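Penicillin-binding protein PbpB (Mycobacterium tuberculosis, PDB 6KGU) synthesises cross-linked peptidoglycan from lipid intermediates during cell-wall biogenesis and is a target of beta-lactam antibiotics such as aztreonam. Local coordinates at residues Q210-L215 and H219-V224; Y470-K475 and P532-I537; I511-D516 and H528-L533. All blocks are in the same frame, centred on the assembly; numbering follows the deposited sequence. Where two conformers were deposited one is given.

Contact 1 of 3, residues Q210-L215 and H219-V224; sequences QQAKNL and HNVSAV
K213 and V221 meet where the chain leaves helix 199-216 and returns along it as strand 220-227, a helix-to-strand pairing on the central antiparallel sheet of the penicillin-binding transpeptidase fold. The short axes approach to 7.5 Å and run roughly antiparallel, at 148°; only a short turn separates them in the chain. No hydrogen bond links the two segments; the seam is made by carbon. One branch of V221 does most of the touching: CG2, which lies anti to the carbonyl carbon, sits 3.5 Å from K213 CA and 3.6 Å from K213 CB. The other branch, CG1, leads to A212, whose CB it meets at 4.2 Å. The two methyls thus straddle neighbouring helix residues, CG2 mainly against K213 and CG1 against the methyl of A212. The lysine starts with CG anti to its own nitrogen and bends at chi2 (-89°); it passes the valine at a slant, and the rest of the aliphatic chain follows the strand toward its beginning. Its CG passes the backbone of N220, 4.1 Å from N220 CA. Beyond the bend the chain is extended, and K213 CE comes to 3.7 Å from H219 O.

Contact 2 of 3, residues Y470-K475 and P532-I537; sequences YQMAGK and PLFHNI. With CO (cobalt (II) ion), chain C.
The sulfur of M472 makes a Met-aromatic contact with the F534 ring from an oblique direction, while its beta carbon touches the ring's edge. The two belong to the transpeptidase fold, where the C-terminal helix 531-544 lies across the antiparallel sheet near the start of strand 473-483. M472 SD is 5.3 Å from the centroid of the F534 ring and 68° off its normal, an oblique approach. M472 CB lies close to the ring plane, 4.2 Å from F534 CE1. The methionine chain bends at chi2 (-53°) and runs on along the helix, where the side chain also touches A538 and M542. F534 answers with CG anti to its backbone nitrogen (chi1 173°), projecting the ring from the helix toward the strand. The same ring meets that of F498, and I511 and I513 pack against it, so it is buried between helix and sheet. Farther along the strand, K475 forms a salt bridge with the bound aztreonam. One residue after the phenylalanine, the beta carbon of H535 points away from the strand; its ND1 bonds to G466 O, which steadies the imidazole, and its NE2 binds a cobalt ion. Back at the strand, A473 O approaches F534 CZ obliquely, at 4.3 Å.

Contact 3 of 3, residues I511-D516 and H528-L533; sequences IGIMLD and HSAAPL. With CO (cobalt (II) ion), chain D.
With chi1 at -64°, I513 places CG2 anti to its backbone nitrogen and CG1 anti to the carbonyl carbon, and both of its branches meet segment 528-533. L533 differs: CG stands anti to the backbone nitrogen (chi1 179°), sending its branched end from the first turn of the helix down to the strand. The two side chains pass each other at a slant. I513 CG2 lies 3.7 Å from L533 CD2, while the delta methyl of the longer branch, I513 CD1, rests 3.8 Å from L533 CG. A530, just ahead of the helix, has only a methyl to offer, yet it serves two neighbours along the strand: its CB is 3.8 Å from I513 CG2 and 3.4 Å from L515 CD1. The last separation is shorter than usual for two carbons, a sign of tight packing where the chain runs close to the sheet. I496 and F498 of strand 493-502 also touch A530, extending this buried apolar patch.

Polar groups fix the approach to the helix. The beta carbon of S529 points away from the strand, and OG accepts a capping bond from A531 N at 2.9 Å and 156°. The end of the H528 side chain also leads away, with ND1 bonded to P518 O and NE2 holding a cobalt ion at 2.3 Å.

No hydrogen bond crosses between the segments; apolar side chains seat the start of the helix on a sheet strand. This is the arrangement of the penicillin-binding transpeptidase fold, in which the C-terminal helix packs on the face of the antiparallel sheet.

How the contacts relate
The three contacts illustrate how one sheet carries two adjacent helices. Contacts 1 and 3 have centres 8 Å apart and use neighbouring strands, joined by probable hydrogen bonds such as V224 N to G512 O at 2.8 Å. Contacts 2 and 3 share P532 and L533 on the C-terminal helix, their centres about 10 Å apart. L533 also bridges to contact 1, its CD2 lying 3.6 Å from A212 CB, so helices 199-216 and 531-544 meet side by side on the sheet. The antibiotic is not touched by A530, whose side chain is about 10 Å from aztreonam and about 12 Å from that of S269, the probable acyl-ester nucleophile. Contact 2 holds a pocket residue, K475, although the side chain of F534 is about 13 Å from the ligand.

Contact 1 of 3, residues Q210-L215 and H219-V224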
ATOM      1  N   GLN A 210       8.417   1.456  12.487  1.00 28.18           N
ATOM      2  CA  GLN A 210       8.603   1.003  13.865  1.00 30.39           C
ATOM      3  C   GLN A 210       8.265   2.122  14.842  1.00 28.98           C
ATOM      4  O   GLN A 210       7.532   1.916  15.813  1.00 31.38           O
ATOM      5  CB  GLN A 210      10.044   0.518  14.088  1.00 31.72           C
ATOM      6  CG  GLN A 210      10.273  -0.080  15.503  1.00 33.58           C
ATOM      7  CD  GLN A 210       9.329  -1.260  15.784  1.00 35.98           C
ATOM      8  OE1 GLN A 210       9.439  -2.309  15.155  1.00 33.43           O
ATOM      9  NE2 GLN A 210       8.391  -1.078  16.715  1.00 35.45           N
ATOM     10  N   GLN A 211       8.754   3.324  14.596  0.57 28.04           N
ATOM     11  CA  GLN A 211       8.432   4.350  15.574  0.57 31.19           C
ATOM     12  C   GLN A 211       7.011   4.907  15.404  0.57 30.83           C
ATOM     13  O   GLN A 211       6.469   5.453  16.366  0.57 29.78           O
ATOM     14  CB  GLN A 211       9.498   5.440  15.532  0.57 32.23           C
ATOM     15  CG  GLN A 211      10.930   4.860  15.440  0.57 30.01           C
ATOM     16  CD  GLN A 211      11.330   3.914  16.582  0.57 33.29           C
ATOM     17  OE1 GLN A 211      11.018   4.142  17.749  0.57 32.47           O
ATOM     18  NE2 GLN A 211      12.042   2.851  16.234  0.57 30.10           N
ATOM     19  N   ALA A 212       6.371   4.747  14.235  1.00 25.55           N
ATOM     20  CA  ALA A 212       4.932   5.016  14.161  1.00 31.69           C
ATOM     21  C   ALA A 212       4.152   4.041  15.036  1.00 25.54           C
ATOM     22  O   ALA A 212       3.189   4.425  15.716  1.00 27.63           O
ATOM     23  CB  ALA A 212       4.441   4.928  12.716  1.00 27.57           C
ATOM     24  N   LYS A 213       4.574   2.780  15.053  1.00 28.15           N
ATOM     25  CA  LYS A 213       3.902   1.797  15.893  1.00 26.82           C
ATOM     26  C   LYS A 213       4.088   2.134  17.368  1.00 31.16           C
ATOM     27  O   LYS A 213       3.112   2.149  18.134  1.00 29.14           O
ATOM     28  CB  LYS A 213       4.419   0.397  15.571  1.00 28.78           C
ATOM     29  CG  LYS A 213       3.617  -0.750  16.211  1.00 29.69           C
ATOM     30  CD  LYS A 213       4.146  -1.120  17.589  1.00 32.12           C
ATOM     31  CE  LYS A 213       3.513  -2.404  18.112  1.00 31.56           C
ATOM     32  NZ  LYS A 213       3.928  -2.646  19.492  1.00 35.33           N
ATOM     33  N   ASN A 214       5.335   2.423  17.780  1.00 28.90           N
ATOM     34  CA  ASN A 214       5.610   2.787  19.174  1.00 33.39           C
ATOM     35  C   ASN A 214       4.880   4.065  19.587  1.00 31.58           C
ATOM     36  O   ASN A 214       4.337   4.142  20.691  1.00 36.27           O
ATOM     37  CB  ASN A 214       7.115   2.963  19.396  1.00 25.48           C
ATOM     38  CG  ASN A 214       7.904   1.701  19.106  1.00 33.84           C
ATOM     39  OD1 ASN A 214       7.338   0.621  18.968  1.00 34.53           O
ATOM     40  ND2 ASN A 214       9.232   1.833  19.025  1.00 31.64           N
ATOM     41  N   LEU A 215       4.859   5.081  18.719  1.00 32.50           N
ATOM     42  CA  LEU A 215       4.264   6.362  19.108  1.00 30.25           C
ATOM     43  C   LEU A 215       2.745   6.298  19.150  1.00 40.20           C
ATOM     44  O   LEU A 215       2.121   6.875  20.053  1.00 34.56           O
ATOM     45  CB  LEU A 215       4.700   7.463  18.146  1.00 32.55           C
ATOM     46  CG  LEU A 215       6.136   7.968  18.296  1.00 34.50           C
ATOM     47  CD1 LEU A 215       6.445   9.006  17.236  1.00 38.41           C
ATOM     48  CD2 LEU A 215       6.343   8.561  19.669  1.00 35.27           C
ATOM     49  N   HIS A 219      -1.421  -1.765  17.328  1.00 30.41           N
ATOM     50  CA  HIS A 219      -1.001  -3.164  17.429  1.00 33.85           C
ATOM     51  C   HIS A 219       0.005  -3.527  16.351  1.00 31.93           C
ATOM     52  O   HIS A 219       0.811  -4.441  16.538  1.00 31.68           O
ATOM     53  CB  HIS A 219      -2.191  -4.119  17.284  1.00 31.80           C
ATOM     54  CG  HIS A 219      -3.130  -4.130  18.447  1.00 52.73           C
ATOM     55  ND1 HIS A 219      -4.407  -4.652  18.357  1.00 60.49           N
ATOM     56  CD2 HIS A 219      -2.982  -3.707  19.725  1.00 53.45           C
ATOM     57  CE1 HIS A 219      -5.008  -4.534  19.528  1.00 67.38           C
ATOM     58  NE2 HIS A 219      -4.165  -3.968  20.376  1.00 65.61           N
ATOM     59  N   ASN A 220      -0.078  -2.890  15.188  1.00 31.50           N
ATOM     60  CA  ASN A 220       0.924  -3.105  14.153  1.00 35.06           C
ATOM     61  C   ASN A 220       0.781  -2.003  13.114  1.00 29.19           C
ATOM     62  O   ASN A 220      -0.240  -1.318  13.058  1.00 26.76           O
ATOM     63  CB  ASN A 220       0.808  -4.499  13.519  1.00 38.92           C
ATOM     64  CG  ASN A 220      -0.603  -4.878  13.200  1.00 41.89           C
ATOM     65  OD1 ASN A 220      -1.283  -5.571  13.977  1.00 40.90           O
ATOM     66  ND2 ASN A 220      -1.071  -4.428  12.045  1.00 38.23           N
ATOM     67  N   VAL A 221       1.841  -1.806  12.333  1.00 26.70           N
ATOM     68  CA  VAL A 221       1.906  -0.748  11.326  1.00 24.34           C
ATOM     69  C   VAL A 221       2.586  -1.346  10.103  1.00 26.32           C
ATOM     70  O   VAL A 221       3.489  -2.175  10.229  1.00 28.82           O
ATOM     71  CB  VAL A 221       2.675   0.505  11.838  1.00 27.25           C
ATOM     72  CG1 VAL A 221       2.860   1.611  10.724  1.00 24.30           C
ATOM     73  CG2 VAL A 221       1.960   1.128  13.026  1.00 25.30           C
ATOM     74  N   SER A 222       2.159  -0.929   8.919  1.00 24.74           N
ATOM     75  CA  SER A 222       2.854  -1.341   7.712  1.00 25.73           C
ATOM     76  C   SER A 222       2.751  -0.213   6.696  1.00 26.66           C
ATOM     77  O   SER A 222       1.904   0.673   6.812  1.00 27.84           O
ATOM     78  CB  SER A 222       2.287  -2.651   7.161  1.00 30.62           C
ATOM     79  OG  SER A 222       0.916  -2.488   6.925  1.00 37.95           O
ATOM     80  N   ALA A 223       3.650  -0.242   5.715  1.00 22.13           N
ATOM     81  CA  ALA A 223       3.760   0.820   4.729  1.00 26.60           C
ATOM     82  C   ALA A 223       4.357   0.240   3.452  1.00 27.82           C
ATOM     83  O   ALA A 223       5.199  -0.668   3.490  1.00 29.00           O
ATOM     84  CB  ALA A 223       4.619   2.007   5.227  1.00 22.06           C
ATOM     85  N   VAL A 224       3.915   0.781   2.324  1.00 24.90           N
ATOM     86  CA  VAL A 224       4.379   0.371   1.002  1.00 26.68           C
ATOM     87  C   VAL A 224       4.690   1.635   0.216  1.00 28.53           C
ATOM     88  O   VAL A 224       3.915   2.598   0.250  1.00 26.14           O
ATOM     89  CB  VAL A 224       3.319  -0.479   0.262  1.00 30.77           C
ATOM     90  CG1 VAL A 224       3.712  -0.683  -1.227  1.00 25.64           C
ATOM     91  CG2 VAL A 224       3.101  -1.838   0.988  1.00 27.48           C
TER

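Contact 2 of 3, residues Y470-K475 and P532-I537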
ATOM      1  N   TYR A 470       5.198  21.517  -1.946  1.00 33.69           N
ATOM      2  CA  TYR A 470       4.932  20.379  -2.812  1.00 31.90           C
ATOM      3  C   TYR A 470       3.432  20.148  -2.916  1.00 32.62           C
ATOM      4  O   TYR A 470       2.690  20.349  -1.949  1.00 30.47           O
ATOM      5  CB  TYR A 470       5.618  19.099  -2.283  1.00 28.41           C
ATOM      6  CG  TYR A 470       7.132  19.166  -2.303  1.00 37.78           C
ATOM      7  CD1 TYR A 470       7.837  18.981  -3.485  1.00 34.19           C
ATOM      8  CD2 TYR A 470       7.856  19.401  -1.138  1.00 33.39           C
ATOM      9  CE1 TYR A 470       9.221  19.039  -3.509  1.00 36.57           C
ATOM     10  CE2 TYR A 470       9.240  19.451  -1.155  1.00 44.19           C
ATOM     11  CZ  TYR A 470       9.913  19.279  -2.344  1.00 38.71           C
ATOM     12  OH  TYR A 470      11.287  19.329  -2.372  1.00 42.94           O
ATOM     13  N   GLN A 471       2.992  19.709  -4.095  1.00 28.81           N
ATOM     14  CA  GLN A 471       1.592  19.340  -4.329  1.00 31.31           C
ATOM     15  C   GLN A 471       1.324  17.908  -3.838  1.00 26.54           C
ATOM     16  O   GLN A 471       1.032  16.993  -4.607  1.00 33.23           O
ATOM     17  CB  GLN A 471       1.245  19.478  -5.809  1.00 32.25           C
ATOM     18  CG  GLN A 471       1.304  20.899  -6.370  1.00 31.52           C
ATOM     19  CD  GLN A 471       0.634  21.025  -7.741  1.00 36.65           C
ATOM     20  OE1 GLN A 471      -0.245  20.237  -8.098  1.00 34.42           O
ATOM     21  NE2 GLN A 471       1.039  22.035  -8.501  1.00 36.29           N
ATOM     22  N   MET A 472       1.418  17.715  -2.525  1.00 31.67           N
ATOM     23  CA  MET A 472       1.049  16.417  -1.979  1.00 26.24           C
ATOM     24  C   MET A 472      -0.452  16.203  -2.144  1.00 28.42           C
ATOM     25  O   MET A 472      -1.244  17.153  -2.149  1.00 25.31           O
ATOM     26  CB  MET A 472       1.438  16.299  -0.507  1.00 30.34           C
ATOM     27  CG  MET A 472       2.971  16.315  -0.242  1.00 26.74           C
ATOM     28  SD  MET A 472       3.889  15.106  -1.220  1.00 31.16           S
ATOM     29  CE  MET A 472       5.567  15.618  -0.837  1.00 30.29           C
ATOM     30  N   ALA A 473      -0.836  14.941  -2.319  1.00 27.34           N
ATOM     31  CA  ALA A 473      -2.237  14.571  -2.502  1.00 29.35           C
ATOM     32  C   ALA A 473      -2.449  13.188  -1.912  1.00 30.96           C
ATOM     33  O   ALA A 473      -1.581  12.326  -2.052  1.00 28.99           O
ATOM     34  CB  ALA A 473      -2.630  14.575  -3.987  1.00 24.94           C
ATOM     35  N   GLY A 474      -3.599  12.980  -1.275  1.00 32.98           N
ATOM     36  CA  GLY A 474      -3.851  11.716  -0.608  1.00 32.82           C
ATOM     37  C   GLY A 474      -5.266  11.602  -0.071  1.00 30.78           C
ATOM     38  O   GLY A 474      -6.143  12.408  -0.382  1.00 29.05           O
ATOM     39  N   LYS A 475      -5.477  10.568   0.745  1.00 25.39           N
ATOM     40  CA  LYS A 475      -6.776  10.297   1.333  1.00 26.75           C
ATOM     41  C   LYS A 475      -6.577   9.540   2.639  1.00 27.35           C
ATOM     42  O   LYS A 475      -5.806   8.577   2.691  1.00 27.64           O
ATOM     43  CB  LYS A 475      -7.668   9.483   0.380  1.00 26.54           C
ATOM     44  CG  LYS A 475      -9.077   9.216   0.914  1.00 28.46           C
ATOM     45  CD  LYS A 475      -9.891  10.511   0.933  1.00 28.93           C
ATOM     46  CE  LYS A 475     -11.209  10.328   1.652  1.00 29.71           C
ATOM     47  NZ  LYS A 475     -11.069  10.383   3.140  1.00 24.41           N
ATOM     48  N   PRO A 532       0.725  12.017   9.669  1.00 29.95           N
ATOM     49  CA  PRO A 532       2.121  12.405   9.962  1.00 31.76           C
ATOM     50  C   PRO A 532       3.149  11.445   9.420  1.00 29.08           C
ATOM     51  O   PRO A 532       4.250  11.883   9.066  1.00 29.99           O
ATOM     52  CB  PRO A 532       2.164  12.464  11.496  1.00 32.70           C
ATOM     53  CG  PRO A 532       0.737  12.696  11.902  1.00 35.77           C
ATOM     54  CD  PRO A 532      -0.071  11.913  10.906  1.00 28.82           C
ATOM     55  N   LEU A 533       2.835  10.144   9.332  1.00 27.69           N
ATOM     56  CA  LEU A 533       3.814   9.211   8.788  1.00 28.13           C
ATOM     57  C   LEU A 533       3.984   9.417   7.287  1.00 29.65           C
ATOM     58  O   LEU A 533       5.100   9.317   6.754  1.00 29.95           O
ATOM     59  CB  LEU A 533       3.406   7.776   9.113  1.00 30.30           C
ATOM     60  CG  LEU A 533       4.297   6.653   8.597  1.00 34.05           C
ATOM     61  CD1 LEU A 533       5.765   6.884   8.972  1.00 27.67           C
ATOM     62  CD2 LEU A 533       3.800   5.330   9.175  1.00 28.15           C
ATOM     63  N   PHE A 534       2.892   9.720   6.590  1.00 26.33           N
ATOM     64  CA  PHE A 534       3.020  10.069   5.180  1.00 29.47           C
ATOM     65  C   PHE A 534       3.848  11.340   5.016  1.00 25.54           C
ATOM     66  O   PHE A 534       4.693  11.425   4.122  1.00 27.20           O
ATOM     67  CB  PHE A 534       1.636  10.243   4.548  1.00 24.85           C
ATOM     68  CG  PHE A 534       1.685  10.774   3.127  1.00 27.69           C
ATOM     69  CD1 PHE A 534       1.694  12.149   2.883  1.00 27.39           C
ATOM     70  CD2 PHE A 534       1.719   9.893   2.038  1.00 26.45           C
ATOM     71  CE1 PHE A 534       1.750  12.642   1.571  1.00 26.63           C
ATOM     72  CE2 PHE A 534       1.759  10.371   0.721  1.00 24.44           C
ATOM     73  CZ  PHE A 534       1.780  11.757   0.496  1.00 26.26           C
ATOM     74  N   HIS A 535       3.579  12.347   5.850  1.00 24.26           N
ATOM     75  CA  HIS A 535       4.351  13.591   5.859  1.00 28.60           C
ATOM     76  C   HIS A 535       5.850  13.324   5.935  1.00 26.89           C
ATOM     77  O   HIS A 535       6.628  13.827   5.111  1.00 30.60           O
ATOM     78  CB  HIS A 535       3.914  14.442   7.054  1.00 31.85           C
ATOM     79  CG  HIS A 535       4.678  15.716   7.199  1.00 31.09           C
ATOM     80  ND1 HIS A 535       4.309  16.874   6.559  1.00 34.25           N
ATOM     81  CD2 HIS A 535       5.785  16.022   7.920  1.00 33.52           C
ATOM     82  CE1 HIS A 535       5.158  17.839   6.866  1.00 34.41           C
ATOM     83  NE2 HIS A 535       6.059  17.347   7.694  1.00 33.48           N
ATOM     84  N   ASN A 536       6.259  12.523   6.924  1.00 26.99           N
ATOM     85  CA  ASN A 536       7.672  12.223   7.137  0.69 27.99           C
ATOM     86  C   ASN A 536       8.285  11.529   5.928  1.00 28.47           C
ATOM     87  O   ASN A 536       9.349  11.917   5.442  1.00 30.11           O
ATOM     88  CB  ASN A 536       7.833  11.336   8.375  0.69 31.15           C
ATOM     89  CG  ASN A 536       7.455  12.045   9.653  0.69 31.27           C
ATOM     90  OD1 ASN A 536       7.336  13.265   9.677  0.69 33.81           O
ATOM     91  ND2 ASN A 536       7.278  11.280  10.731  0.69 32.91           N
ATOM     92  N   ILE A 537       7.631  10.472   5.442  1.00 27.51           N
ATOM     93  CA  ILE A 537       8.208   9.683   4.353  1.00 25.93           C
ATOM     94  C   ILE A 537       8.225  10.481   3.055  1.00 28.98           C
ATOM     95  O   ILE A 537       9.243  10.543   2.360  1.00 26.66           O
ATOM     96  CB  ILE A 537       7.449   8.356   4.177  1.00 30.11           C
ATOM     97  CG1 ILE A 537       7.676   7.448   5.393  1.00 29.32           C
ATOM     98  CG2 ILE A 537       7.870   7.652   2.864  1.00 19.94           C
ATOM     99  CD1 ILE A 537       6.694   6.313   5.489  1.00 30.24           C
TER
HETATM  100 CO    CO C 702       7.907  18.107   8.491  0.62 29.85          CO
HETATM  101  O   HOH W   1       8.584  16.229   9.381  0.78 38.76           O
HETATM  102  O   HOH W   2       9.092  16.387   8.098  0.91 37.36           O
HETATM  103  O   HOH W   3       8.783  18.260   6.865  0.99 40.08           O
HETATM  104  O   HOH W   4       7.688  19.556   6.920  0.76 38.35           O

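Contact 3 of 3, residues I511-D516 and H528-L533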
ATOM      1  N   ILE A 511       2.526   6.141  -1.750  1.00 26.79           N
ATOM      2  CA  ILE A 511       2.771   5.687  -0.390  1.00 29.83           C
ATOM      3  C   ILE A 511       1.456   5.233   0.223  1.00 26.79           C
ATOM      4  O   ILE A 511       0.501   6.011   0.272  1.00 30.83           O
ATOM      5  CB  ILE A 511       3.410   6.793   0.463  1.00 21.09           C
ATOM      6  CG1 ILE A 511       4.758   7.210  -0.137  1.00 25.01           C
ATOM      7  CG2 ILE A 511       3.560   6.284   1.924  1.00 24.34           C
ATOM      8  CD1 ILE A 511       5.292   8.519   0.387  1.00 28.90           C
ATOM      9  N   GLY A 512       1.416   3.991   0.712  1.00 23.94           N
ATOM     10  CA  GLY A 512       0.257   3.475   1.437  1.00 23.00           C
ATOM     11  C   GLY A 512       0.647   3.032   2.835  1.00 26.29           C
ATOM     12  O   GLY A 512       1.686   2.395   3.023  1.00 27.78           O
ATOM     13  N   ILE A 513      -0.195   3.363   3.811  1.00 26.20           N
ATOM     14  CA  ILE A 513       0.094   3.135   5.230  1.00 26.75           C
ATOM     15  C   ILE A 513      -1.159   2.565   5.888  1.00 26.53           C
ATOM     16  O   ILE A 513      -2.276   2.979   5.570  1.00 27.00           O
ATOM     17  CB  ILE A 513       0.504   4.445   5.950  1.00 29.83           C
ATOM     18  CG1 ILE A 513       1.814   5.010   5.397  1.00 27.48           C
ATOM     19  CG2 ILE A 513       0.637   4.254   7.489  1.00 27.03           C
ATOM     20  CD1 ILE A 513       1.945   6.499   5.665  1.00 29.06           C
ATOM     21  N   MET A 514      -0.982   1.636   6.826  1.00 23.36           N
ATOM     22  CA  MET A 514      -2.092   1.196   7.653  0.63 26.36           C
ATOM     23  C   MET A 514      -1.612   1.019   9.087  1.00 26.91           C
ATOM     24  O   MET A 514      -0.508   0.537   9.334  1.00 26.12           O
ATOM     25  CB  MET A 514      -2.727  -0.106   7.129  0.63 25.57           C
ATOM     26  CG  MET A 514      -3.953  -0.524   7.933  0.63 26.03           C
ATOM     27  SD  MET A 514      -3.552  -1.503   9.412  0.63 30.49           S
ATOM     28  CE  MET A 514      -3.321  -3.110   8.653  0.63 26.36           C
ATOM     29  N   LEU A 515      -2.448   1.458  10.031  1.00 28.53           N
ATOM     30  CA  LEU A 515      -2.220   1.316  11.469  1.00 29.94           C
ATOM     31  C   LEU A 515      -3.361   0.516  12.073  1.00 29.58           C
ATOM     32  O   LEU A 515      -4.530   0.863  11.877  1.00 25.90           O
ATOM     33  CB  LEU A 515      -2.162   2.664  12.183  1.00 28.84           C
ATOM     34  CG  LEU A 515      -0.890   3.487  11.973  1.00 42.32           C
ATOM     35  CD1 LEU A 515      -0.983   4.119  10.639  1.00 30.48           C
ATOM     36  CD2 LEU A 515      -0.744   4.557  13.048  1.00 42.98           C
ATOM     37  N   ASP A 516      -3.027  -0.522  12.834  1.00 32.06           N
ATOM     38  CA  ASP A 516      -4.034  -1.373  13.460  1.00 32.94           C
ATOM     39  C   ASP A 516      -4.355  -0.795  14.832  1.00 35.38           C
ATOM     40  O   ASP A 516      -3.591  -0.963  15.787  1.00 35.86           O
ATOM     41  CB  ASP A 516      -3.545  -2.814  13.555  1.00 37.22           C
ATOM     42  CG  ASP A 516      -4.580  -3.746  14.198  1.00 35.82           C
ATOM     43  OD1 ASP A 516      -5.605  -3.257  14.727  1.00 34.61           O
ATOM     44  OD2 ASP A 516      -4.370  -4.970  14.185  1.00 44.22           O
ATOM     45  N   HIS A 528      -5.901   9.750  15.720  0.85 34.39           N
ATOM     46  CA  HIS A 528      -5.808   8.388  15.197  0.85 35.67           C
ATOM     47  C   HIS A 528      -5.371   8.416  13.738  0.85 38.18           C
ATOM     48  O   HIS A 528      -5.872   7.645  12.916  0.85 47.13           O
ATOM     49  CB  HIS A 528      -7.148   7.644  15.296  0.85 29.68           C
ATOM     50  CG  HIS A 528      -7.768   7.652  16.658  0.85 47.86           C
ATOM     51  ND1 HIS A 528      -7.298   6.877  17.701  0.85 49.74           N
ATOM     52  CD2 HIS A 528      -8.835   8.330  17.145  0.85 48.33           C
ATOM     53  CE1 HIS A 528      -8.045   7.086  18.773  0.85 44.14           C
ATOM     54  NE2 HIS A 528      -8.983   7.963  18.462  0.85 56.21           N
ATOM     55  N   SER A 529      -4.483   9.328  13.384  1.00 30.68           N
ATOM     56  CA  SER A 529      -4.197   9.599  11.986  1.00 32.11           C
ATOM     57  C   SER A 529      -2.844   9.022  11.600  1.00 33.86           C
ATOM     58  O   SER A 529      -1.919   8.977  12.414  1.00 32.97           O
ATOM     59  CB  SER A 529      -4.236  11.104  11.703  1.00 32.26           C
ATOM     60  OG  SER A 529      -3.878  11.358  10.354  1.00 32.64           O
ATOM     61  N   ALA A 530      -2.762   8.547  10.357  1.00 32.34           N
ATOM     62  CA  ALA A 530      -1.518   8.161   9.723  1.00 29.83           C
ATOM     63  C   ALA A 530      -0.919   9.286   8.901  1.00 33.28           C
ATOM     64  O   ALA A 530       0.167   9.112   8.338  1.00 31.57           O
ATOM     65  CB  ALA A 530      -1.729   6.939   8.824  1.00 31.67           C
ATOM     66  N   ALA A 531      -1.613  10.417   8.793  1.00 32.21           N
ATOM     67  CA  ALA A 531      -1.100  11.536   8.009  1.00 31.02           C
ATOM     68  C   ALA A 531       0.324  11.954   8.393  1.00 25.12           C
ATOM     69  O   ALA A 531       1.125  12.183   7.475  1.00 29.37           O
ATOM     70  CB  ALA A 531      -2.089  12.713   8.099  1.00 29.35           C
ATOM     71  N   PRO A 532       0.725  12.017   9.669  1.00 29.95           N
ATOM     72  CA  PRO A 532       2.121  12.405   9.962  1.00 31.76           C
ATOM     73  C   PRO A 532       3.149  11.445   9.420  1.00 29.08           C
ATOM     74  O   PRO A 532       4.250  11.883   9.066  1.00 29.99           O
ATOM     75  CB  PRO A 532       2.164  12.464  11.496  1.00 32.70           C
ATOM     76  CG  PRO A 532       0.737  12.696  11.902  1.00 35.77           C
ATOM     77  CD  PRO A 532      -0.071  11.913  10.906  1.00 28.82           C
ATOM     78  N   LEU A 533       2.835  10.144   9.332  1.00 27.69           N
ATOM     79  CA  LEU A 533       3.814   9.211   8.788  1.00 28.13           C
ATOM     80  C   LEU A 533       3.984   9.417   7.287  1.00 29.65           C
ATOM     81  O   LEU A 533       5.100   9.317   6.754  1.00 29.95           O
ATOM     82  CB  LEU A 533       3.406   7.776   9.113  1.00 30.30           C
ATOM     83  CG  LEU A 533       4.297   6.653   8.597  1.00 34.05           C
ATOM     84  CD1 LEU A 533       5.765   6.884   8.972  1.00 27.67           C
ATOM     85  CD2 LEU A 533       3.800   5.330   9.175  1.00 28.15           C
TER
HETATM   86 CO    CO D 703      -9.596   8.905  20.417  1.00 98.31          CO
HETATM   87  O   HOH W   5      -7.980  10.710  21.067  1.00 55.30           O